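Long-range contact in CghA (Chaetomium globosum, PDB 6KBC), which belongs to the Diels-Alderase family of two-domain, beta-rich proteins in the calycin clan and holds the ligand WK1 in a pocket: residues Arg68-Ile81 against Ser92-Ser104. Numbering follows the deposited sequence.
With WK1 ((2S)-3-[(2S,4E)-4-[[(1R,2S,4aR,6S,8R,8aS)-2-[(E)-but-2-en-2-yl]-6,8-dimethyl-1,2,4a,5,6,7,8,8a-octahydronaphthalen-1-yl]-oxidanyl-methylidene]-3,5-bis(oxidanylidene)pyrrolidin-2-yl]-2-methyl-2-oxidanyl-propanoic acid), chain B.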
ATOM      1  N   ARG A  68       3.118  13.280  -0.595  1.00 35.72           N
ATOM      2  CA  ARG A  68       3.914  14.440  -0.986  1.00 36.02           C
ATOM      3  C   ARG A  68       4.662  14.027  -2.249  1.00 36.30           C
ATOM      4  O   ARG A  68       5.598  13.224  -2.179  1.00 36.50           O
ATOM      5  CB  ARG A  68       4.883  14.856   0.118  1.00 37.59           C
ATOM      6  CG  ARG A  68       4.239  15.444   1.365  1.00 35.67           C
ATOM      7  CD  ARG A  68       5.299  15.579   2.422  1.00 41.65           C
ATOM      8  NE  ARG A  68       4.873  16.369   3.571  1.00 40.08           N
ATOM      9  CZ  ARG A  68       5.709  16.813   4.500  1.00 44.28           C
ATOM     10  NH1 ARG A  68       7.004  16.541   4.396  1.00 44.46           N
ATOM     11  NH2 ARG A  68       5.263  17.524   5.530  1.00 43.93           N
ATOM     12  N   ASP A  69       4.240  14.548  -3.396  1.00 35.80           N
ATOM     13  CA  ASP A  69       4.801  14.169  -4.694  1.00 41.19           C
ATOM     14  C   ASP A  69       5.424  15.408  -5.335  1.00 41.94           C
ATOM     15  O   ASP A  69       4.710  16.277  -5.852  1.00 40.29           O
ATOM     16  CB  ASP A  69       3.727  13.548  -5.589  1.00 41.57           C
ATOM     17  CG  ASP A  69       4.300  12.917  -6.861  1.00 47.54           C
ATOM     18  OD1 ASP A  69       5.466  13.196  -7.210  1.00 46.90           O
ATOM     19  OD2 ASP A  69       3.575  12.138  -7.520  1.00 47.15           O
ATOM     20  N   GLY A  70       6.757  15.477  -5.308  1.00 39.70           N
ATOM     21  CA  GLY A  70       7.440  16.633  -5.864  1.00 46.20           C
ATOM     22  C   GLY A  70       7.173  16.805  -7.344  1.00 47.03           C
ATOM     23  O   GLY A  70       6.978  17.922  -7.826  1.00 48.54           O
ATOM     24  N   SER A  71       7.109  15.697  -8.080  1.00 43.95           N
ATOM     25  CA  SER A  71       6.947  15.779  -9.529  1.00 46.90           C
ATOM     26  C   SER A  71       5.596  16.318  -9.969  1.00 50.49           C
ATOM     27  O   SER A  71       5.459  16.709 -11.132  1.00 50.53           O
ATOM     28  CB  SER A  71       7.156  14.414 -10.174  1.00 45.68           C
ATOM     29  OG  SER A  71       6.193  13.479  -9.718  1.00 44.43           O
ATOM     30  N   GLN A  72       4.586  16.339  -9.106  1.00 48.59           N
ATOM     31  CA  GLN A  72       3.287  16.786  -9.570  1.00 51.26           C
ATOM     32  C   GLN A  72       2.948  18.168  -8.980  1.00 52.36           C
ATOM     33  O   GLN A  72       1.781  18.574  -8.935  1.00 52.15           O
ATOM     34  CB  GLN A  72       2.272  15.684  -9.250  1.00 52.57           C
ATOM     35  CG  GLN A  72       0.891  15.909  -9.781  1.00 63.19           C
ATOM     36  CD  GLN A  72      -0.040  14.746  -9.476  1.00 65.69           C
ATOM     37  OE1 GLN A  72       0.332  13.774  -8.815  1.00 58.90           O
ATOM     38  NE2 GLN A  72      -1.247  14.798 -10.065  1.00 64.90           N
ATOM     39  N   ALA A  73       3.970  18.880  -8.498  1.00 51.29           N
ATOM     40  CA  ALA A  73       3.823  20.271  -8.099  1.00 51.13           C
ATOM     41  C   ALA A  73       3.253  21.097  -9.255  1.00 49.56           C
ATOM     42  O   ALA A  73       3.507  20.807 -10.431  1.00 53.16           O
ATOM     43  CB  ALA A  73       5.160  20.856  -7.625  1.00 47.39           C
ATOM     44  N   PRO A  74       2.467  22.150  -8.948  1.00 51.93           N
ATOM     45  CA  PRO A  74       2.230  22.695  -7.602  1.00 52.60           C
ATOM     46  C   PRO A  74       1.358  21.820  -6.693  1.00 50.09           C
ATOM     47  O   PRO A  74       1.484  21.921  -5.474  1.00 48.88           O
ATOM     48  CB  PRO A  74       1.529  24.026  -7.889  1.00 50.47           C
ATOM     49  CG  PRO A  74       0.785  23.782  -9.157  1.00 52.21           C
ATOM     50  CD  PRO A  74       1.645  22.836  -9.967  1.00 53.85           C
ATOM     51  N   ALA A  75       0.512  20.968  -7.276  1.00 51.07           N
ATOM     52  CA  ALA A  75      -0.413  20.139  -6.499  1.00 48.13           C
ATOM     53  C   ALA A  75       0.299  18.905  -5.932  1.00 48.03           C
ATOM     54  O   ALA A  75      -0.035  17.759  -6.227  1.00 49.74           O
ATOM     55  CB  ALA A  75      -1.608  19.746  -7.359  1.00 44.04           C
ATOM     56  N   SER A  76       1.291  19.163  -5.078  1.00 46.27           N
ATOM     57  CA  SER A  76       2.133  18.090  -4.563  1.00 47.05           C
ATOM     58  C   SER A  76       1.522  17.344  -3.390  1.00 42.39           C
ATOM     59  O   SER A  76       1.999  16.253  -3.061  1.00 42.89           O
ATOM     60  CB  SER A  76       3.496  18.637  -4.131  1.00 44.43           C
ATOM     61  OG  SER A  76       4.310  18.910  -5.259  1.00 47.69           O
ATOM     62  N   PHE A  77       0.514  17.907  -2.730  1.00 43.52           N
ATOM     63  CA  PHE A  77       0.011  17.372  -1.470  1.00 41.91           C
ATOM     64  C   PHE A  77      -1.411  16.880  -1.663  1.00 42.88           C
ATOM     65  O   PHE A  77      -2.282  17.629  -2.119  1.00 41.95           O
ATOM     66  CB  PHE A  77       0.072  18.418  -0.360  1.00 44.06           C
ATOM     67  CG  PHE A  77       1.381  19.124  -0.297  1.00 45.29           C
ATOM     68  CD1 PHE A  77       2.560  18.398  -0.313  1.00 42.46           C
ATOM     69  CD2 PHE A  77       1.443  20.506  -0.248  1.00 48.69           C
ATOM     70  CE1 PHE A  77       3.779  19.032  -0.266  1.00 45.64           C
ATOM     71  CE2 PHE A  77       2.666  21.149  -0.207  1.00 50.25           C
ATOM     72  CZ  PHE A  77       3.835  20.411  -0.219  1.00 50.28           C
ATOM     73  N   ARG A  78      -1.643  15.627  -1.292  1.00 39.51           N
ATOM     74  CA  ARG A  78      -2.794  14.914  -1.811  1.00 39.47           C
ATOM     75  C   ARG A  78      -3.063  13.748  -0.876  1.00 35.13           C
ATOM     76  O   ARG A  78      -2.127  13.055  -0.466  1.00 33.72           O
ATOM     77  CB  ARG A  78      -2.471  14.446  -3.236  1.00 41.56           C
ATOM     78  CG  ARG A  78      -3.565  13.869  -4.072  1.00 43.53           C
ATOM     79  CD  ARG A  78      -2.913  13.444  -5.384  1.00 42.14           C
ATOM     80  NE  ARG A  78      -2.325  14.573  -6.107  1.00 44.17           N
ATOM     81  CZ  ARG A  78      -2.977  15.357  -6.963  1.00 46.93           C
ATOM     82  NH1 ARG A  78      -4.243  15.116  -7.270  1.00 46.26           N
ATOM     83  NH2 ARG A  78      -2.340  16.360  -7.553  1.00 50.66           N
ATOM     84  N   ALA A  79      -4.318  13.567  -0.503  1.00 34.10           N
ATOM     85  CA  ALA A  79      -4.767  12.347   0.157  1.00 34.22           C
ATOM     86  C   ALA A  79      -5.631  11.645  -0.872  1.00 34.76           C
ATOM     87  O   ALA A  79      -6.720  12.128  -1.201  1.00 34.69           O
ATOM     88  CB  ALA A  79      -5.539  12.628   1.444  1.00 32.39           C
ATOM     89  N   ALA A  80      -5.126  10.542  -1.419  1.00 29.51           N
ATOM     90  CA  ALA A  80      -5.852   9.801  -2.439  1.00 33.56           C
ATOM     91  C   ALA A  80      -6.683   8.738  -1.739  1.00 26.94           C
ATOM     92  O   ALA A  80      -6.131   7.879  -1.046  1.00 27.53           O
ATOM     93  CB  ALA A  80      -4.903   9.162  -3.453  1.00 30.04           C
ATOM     94  N   ILE A  81      -8.000   8.787  -1.936  1.00 28.40           N
ATOM     95  CA  ILE A  81      -8.932   7.972  -1.169  1.00 29.55           C
ATOM     96  C   ILE A  81      -9.716   7.067  -2.101  1.00 25.36           C
ATOM     97  O   ILE A  81     -10.218   7.511  -3.138  1.00 27.91           O
ATOM     98  CB  ILE A  81      -9.905   8.839  -0.344  1.00 30.18           C
ATOM     99  CG1 ILE A  81      -9.133   9.757   0.597  1.00 29.91           C
ATOM    100  CG2 ILE A  81     -10.849   7.942   0.447  1.00 27.18           C
ATOM    101  CD1 ILE A  81      -9.921  11.005   1.001  1.00 31.40           C
ATOM    102  N   SER A  92     -14.044   7.327  -5.093  1.00 28.80           N
ATOM    103  CA  SER A  92     -12.638   7.644  -5.278  1.00 32.42           C
ATOM    104  C   SER A  92     -12.518   9.139  -5.465  1.00 31.16           C
ATOM    105  O   SER A  92     -13.105   9.697  -6.394  1.00 34.31           O
ATOM    106  CB  SER A  92     -12.045   6.905  -6.489  1.00 30.01           C
ATOM    107  OG  SER A  92     -12.095   5.494  -6.308  1.00 32.05           O
ATOM    108  N   GLN A  93     -11.758   9.781  -4.592  1.00 34.39           N
ATOM    109  CA  GLN A  93     -11.479  11.195  -4.757  1.00 38.66           C
ATOM    110  C   GLN A  93     -10.108  11.487  -4.183  1.00 35.65           C
ATOM    111  O   GLN A  93      -9.634  10.796  -3.277  1.00 30.61           O
ATOM    112  CB  GLN A  93     -12.529  12.071  -4.065  1.00 34.69           C
ATOM    113  CG  GLN A  93     -13.859  12.163  -4.776  1.00 41.57           C
ATOM    114  CD  GLN A  93     -14.756  13.203  -4.141  1.00 45.65           C
ATOM    115  OE1 GLN A  93     -14.271  14.150  -3.517  1.00 49.15           O
ATOM    116  NE2 GLN A  93     -16.067  13.033  -4.289  1.00 44.21           N
ATOM    117  N   HIS A  94      -9.476  12.514  -4.735  1.00 32.96           N
ATOM    118  CA  HIS A  94      -8.295  13.121  -4.150  1.00 37.80           C
ATOM    119  C   HIS A  94      -8.712  14.363  -3.387  1.00 38.55           C
ATOM    120  O   HIS A  94      -9.516  15.161  -3.876  1.00 39.87           O
ATOM    121  CB  HIS A  94      -7.282  13.507  -5.224  1.00 38.53           C
ATOM    122  CG  HIS A  94      -6.714  12.341  -5.967  1.00 41.23           C
ATOM    123  ND1 HIS A  94      -5.846  12.487  -7.028  1.00 42.73           N
ATOM    124  CD2 HIS A  94      -6.877  11.009  -5.792  1.00 38.85           C
ATOM    125  CE1 HIS A  94      -5.507  11.293  -7.482  1.00 42.62           C
ATOM    126  NE2 HIS A  94      -6.114  10.378  -6.744  1.00 40.98           N
ATOM    127  N   LEU A  95      -8.184  14.504  -2.182  1.00 38.56           N
ATOM    128  CA  LEU A  95      -8.228  15.763  -1.447  1.00 39.59           C
ATOM    129  C   LEU A  95      -6.889  16.441  -1.697  1.00 38.84           C
ATOM    130  O   LEU A  95      -5.877  16.076  -1.097  1.00 38.37           O
ATOM    131  CB  LEU A  95      -8.467  15.529   0.037  1.00 35.15           C
ATOM    132  CG  LEU A  95      -9.695  14.699   0.388  1.00 37.73           C
ATOM    133  CD1 LEU A  95      -9.811  14.567   1.900  1.00 36.94           C
ATOM    134  CD2 LEU A  95     -10.931  15.340  -0.205  1.00 41.51           C
ATOM    135  N   VAL A  96      -6.873  17.394  -2.614  1.00 42.37           N
ATOM    136  CA  VAL A  96      -5.672  18.162  -2.908  1.00 43.17           C
ATOM    137  C   VAL A  96      -5.656  19.381  -1.997  1.00 42.24           C
ATOM    138  O   VAL A  96      -6.622  20.151  -1.964  1.00 40.82           O
ATOM    139  CB  VAL A  96      -5.632  18.573  -4.386  1.00 42.57           C
ATOM    140  CG1 VAL A  96      -4.294  19.224  -4.720  1.00 44.96           C
ATOM    141  CG2 VAL A  96      -5.900  17.362  -5.282  1.00 45.24           C
ATOM    142  N   VAL A  97      -4.568  19.551  -1.254  1.00 44.87           N
ATOM    143  CA  VAL A  97      -4.491  20.583  -0.222  1.00 45.35           C
ATOM    144  C   VAL A  97      -3.209  21.382  -0.417  1.00 48.78           C
ATOM    145  O   VAL A  97      -2.233  20.895  -1.013  1.00 45.31           O
ATOM    146  CB  VAL A  97      -4.550  19.976   1.200  1.00 42.56           C
ATOM    147  CG1 VAL A  97      -5.864  19.238   1.403  1.00 42.87           C
ATOM    148  CG2 VAL A  97      -3.361  19.063   1.448  1.00 41.76           C
ATOM    149  N   PRO A  98      -3.182  22.629   0.070  1.00 48.85           N
ATOM    150  CA  PRO A  98      -1.962  23.441  -0.013  1.00 48.31           C
ATOM    151  C   PRO A  98      -0.969  23.248   1.122  1.00 45.42           C
ATOM    152  O   PRO A  98       0.164  23.731   1.004  1.00 47.22           O
ATOM    153  CB  PRO A  98      -2.517  24.875   0.006  1.00 52.73           C
ATOM    154  CG  PRO A  98      -3.741  24.768   0.843  1.00 53.00           C
ATOM    155  CD  PRO A  98      -4.345  23.423   0.509  1.00 49.21           C
ATOM    156  N   VAL A  99      -1.340  22.573   2.206  1.00 43.91           N
ATOM    157  CA  VAL A  99      -0.470  22.410   3.366  1.00 48.35           C
ATOM    158  C   VAL A  99      -0.349  20.933   3.704  1.00 48.58           C
ATOM    159  O   VAL A  99      -1.359  20.233   3.835  1.00 46.70           O
ATOM    160  CB  VAL A  99      -0.981  23.186   4.596  1.00 48.13           C
ATOM    161  CG1 VAL A  99       0.044  23.125   5.710  1.00 50.44           C
ATOM    162  CG2 VAL A  99      -1.266  24.627   4.240  1.00 51.32           C
ATOM    163  N   SER A 100       0.887  20.478   3.880  1.00 42.10           N
ATOM    164  CA  SER A 100       1.187  19.172   4.448  1.00 43.47           C
ATOM    165  C   SER A 100       2.193  19.359   5.561  1.00 42.74           C
ATOM    166  O   SER A 100       3.322  19.788   5.309  1.00 45.38           O
ATOM    167  CB  SER A 100       1.751  18.205   3.403  1.00 42.31           C
ATOM    168  OG  SER A 100       2.102  16.983   4.035  1.00 40.27           O
ATOM    169  N   VAL A 101       1.806  19.012   6.781  1.00 41.73           N
ATOM    170  CA  VAL A 101       2.702  19.122   7.919  1.00 41.77           C
ATOM    171  C   VAL A 101       2.745  17.789   8.645  1.00 40.93           C
ATOM    172  O   VAL A 101       1.702  17.182   8.912  1.00 41.35           O
ATOM    173  CB  VAL A 101       2.291  20.271   8.865  1.00 43.32           C
ATOM    174  CG1 VAL A 101       0.913  20.042   9.451  1.00 43.28           C
ATOM    175  CG2 VAL A 101       3.311  20.411   9.974  1.00 41.61           C
ATOM    176  N   VAL A 102       3.953  17.326   8.945  1.00 38.22           N
ATOM    177  CA  VAL A 102       4.156  16.133   9.753  1.00 38.28           C
ATOM    178  C   VAL A 102       5.023  16.510  10.939  1.00 42.57           C
ATOM    179  O   VAL A 102       6.077  17.133  10.773  1.00 43.03           O
ATOM    180  CB  VAL A 102       4.802  14.992   8.951  1.00 37.56           C
ATOM    181  CG1 VAL A 102       4.991  13.770   9.849  1.00 36.94           C
ATOM    182  CG2 VAL A 102       3.942  14.659   7.746  1.00 37.36           C
ATOM    183  N   THR A 103       4.574  16.140  12.129  1.00 40.29           N
ATOM    184  CA  THR A 103       5.313  16.380  13.351  1.00 39.62           C
ATOM    185  C   THR A 103       5.584  15.053  14.035  1.00 41.70           C
ATOM    186  O   THR A 103       4.781  14.122  13.953  1.00 44.30           O
ATOM    187  CB  THR A 103       4.537  17.305  14.290  1.00 42.75           C
ATOM    188  OG1 THR A 103       3.363  16.626  14.751  1.00 46.90           O
ATOM    189  CG2 THR A 103       4.123  18.575  13.565  1.00 40.31           C
ATOM    190  N   SER A 104       6.729  14.967  14.699  1.00 40.68           N
ATOM    191  CA  SER A 104       7.067  13.816  15.521  1.00 41.28           C
ATOM    192  C   SER A 104       7.416  14.329  16.910  1.00 46.33           C
ATOM    193  O   SER A 104       8.324  15.154  17.056  1.00 43.80           O
ATOM    194  CB  SER A 104       8.227  13.025  14.918  1.00 37.90           C
ATOM    195  OG  SER A 104       8.472  11.853  15.666  1.00 38.69           O
TER
HETATM  196  O   WK1 B 501      -5.766   7.971  -7.564  1.00 42.02           O
HETATM  197  C17 WK1 B 501      -5.877   7.061  -6.783  1.00 40.34           C
HETATM  198  O1  WK1 B 501      -6.777   7.000  -5.993  1.00 35.21           O
HETATM  199  C19 WK1 B 501      -4.895   5.961  -6.779  1.00 35.90           C
HETATM  200  O2  WK1 B 501      -3.981   6.058  -7.818  1.00 39.32           O
HETATM  201  C18 WK1 B 501      -5.618   4.667  -6.994  1.00 35.48           C
HETATM  202  C20 WK1 B 501      -4.199   6.115  -5.456  1.00 35.40           C
HETATM  203  C22 WK1 B 501      -3.455   4.893  -5.100  1.00 33.71           C
HETATM  204  N   WK1 B 501      -2.873   4.808  -3.774  1.00 34.23           N
HETATM  205  C21 WK1 B 501      -1.627   4.356  -3.863  1.00 36.07           C
HETATM  206  O5  WK1 B 501      -0.874   4.158  -2.806  1.00 32.29           O
HETATM  207  C23 WK1 B 501      -2.349   4.507  -5.947  1.00 41.42           C
HETATM  208  O4  WK1 B 501      -2.374   4.444  -7.263  1.00 36.88           O
HETATM  209  C24 WK1 B 501      -1.172   4.129  -5.243  1.00 39.24           C
HETATM  210  C16 WK1 B 501       0.088   3.660  -5.809  1.00 39.12           C
HETATM  211  O3  WK1 B 501       0.163   3.556  -7.079  1.00 41.47           O
HETATM  212  C9  WK1 B 501       1.173   3.193  -4.933  1.00 38.30           C
HETATM  213  C8  WK1 B 501       0.724   1.724  -4.694  1.00 36.98           C
HETATM  214  C12 WK1 B 501      -0.748   1.425  -4.495  1.00 35.88           C
HETATM  215  C13 WK1 B 501      -1.297   1.318  -3.306  1.00 34.46           C
HETATM  216  C90 WK1 B 501      -2.750   1.030  -3.143  1.00 36.67           C
HETATM  217  C14 WK1 B 501      -1.632   1.242  -5.676  1.00 41.16           C
HETATM  218  C7  WK1 B 501       1.161   0.819  -5.806  1.00 39.80           C
HETATM  219  C6  WK1 B 501       2.420   0.811  -6.155  1.00 38.20           C
HETATM  220  C3  WK1 B 501       3.278   1.913  -5.619  1.00 38.41           C
HETATM  221  C4  WK1 B 501       2.566   3.247  -5.546  1.00 40.09           C
HETATM  222  C5  WK1 B 501       3.442   4.170  -4.722  1.00 43.32           C
HETATM  223  C11 WK1 B 501       2.901   5.564  -4.761  1.00 41.11           C
HETATM  224  C2  WK1 B 501       4.657   2.037  -6.213  1.00 38.30           C
HETATM  225  C1  WK1 B 501       5.458   2.774  -5.187  1.00 38.08           C
HETATM  226  C10 WK1 B 501       6.926   2.835  -5.453  1.00 40.88           C
HETATM  227  C   WK1 B 501       4.908   4.166  -5.109  1.00 40.47           C
HETATM  228  O   HOH W   1      -0.946  20.283  -3.123  1.00 42.86           O
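A79 and L95 exchange two backbone bonds as a hydrogen-bonded pair, and I81 does the same with Q93; the axes of strands 77-81 and 92-96 run 162° apart, hence antiparallel. V97 N bonds to F77 O, and a water that accepts from F77 N lies between it and V97 O, though its approach to V97 O is doubtfully short.

The polar contacts continue on the face carrying R78, A80, H94 and V96. R78 NH1 donates to H94 ND1 over 3.1 Å, its guanidinium turned 76° from the imidazole plane, and the V96 CG2 methyl lies over one guanidinium face. A bend about the CG-CD bond folds the arginine back, and R78 NH2 reaches A75 O at 3.0 Å on a lone pair in the carbonyl plane. H94 NE2 donates to WK1 O at 2.6 Å, in the ring plane; R78, behind H94, is consistent with a second-shell residue that helps hold the imidazole's rotation.

Further along, R68 NE meets S100 OG at 2.9 Å, nearly straight (174°) and in the guanidinium plane; R68 NH2 adds a weak bond to S100 O, and R68 NH1 is held by S8.

Apolar packing completes the contact. S100 CB lies over one face of the F77 ring, 4.1 Å from its centroid, a CH-pi contact, with S76 CB over the opposite face. I81 CD1 touches L95 CD1 at 3.7 Å.

The antiparallel hairpin of strands 77-85 and 90-96 belongs to the calycin-like N-terminal domain; through A80 and H94 it forms part of the WK1 pocket.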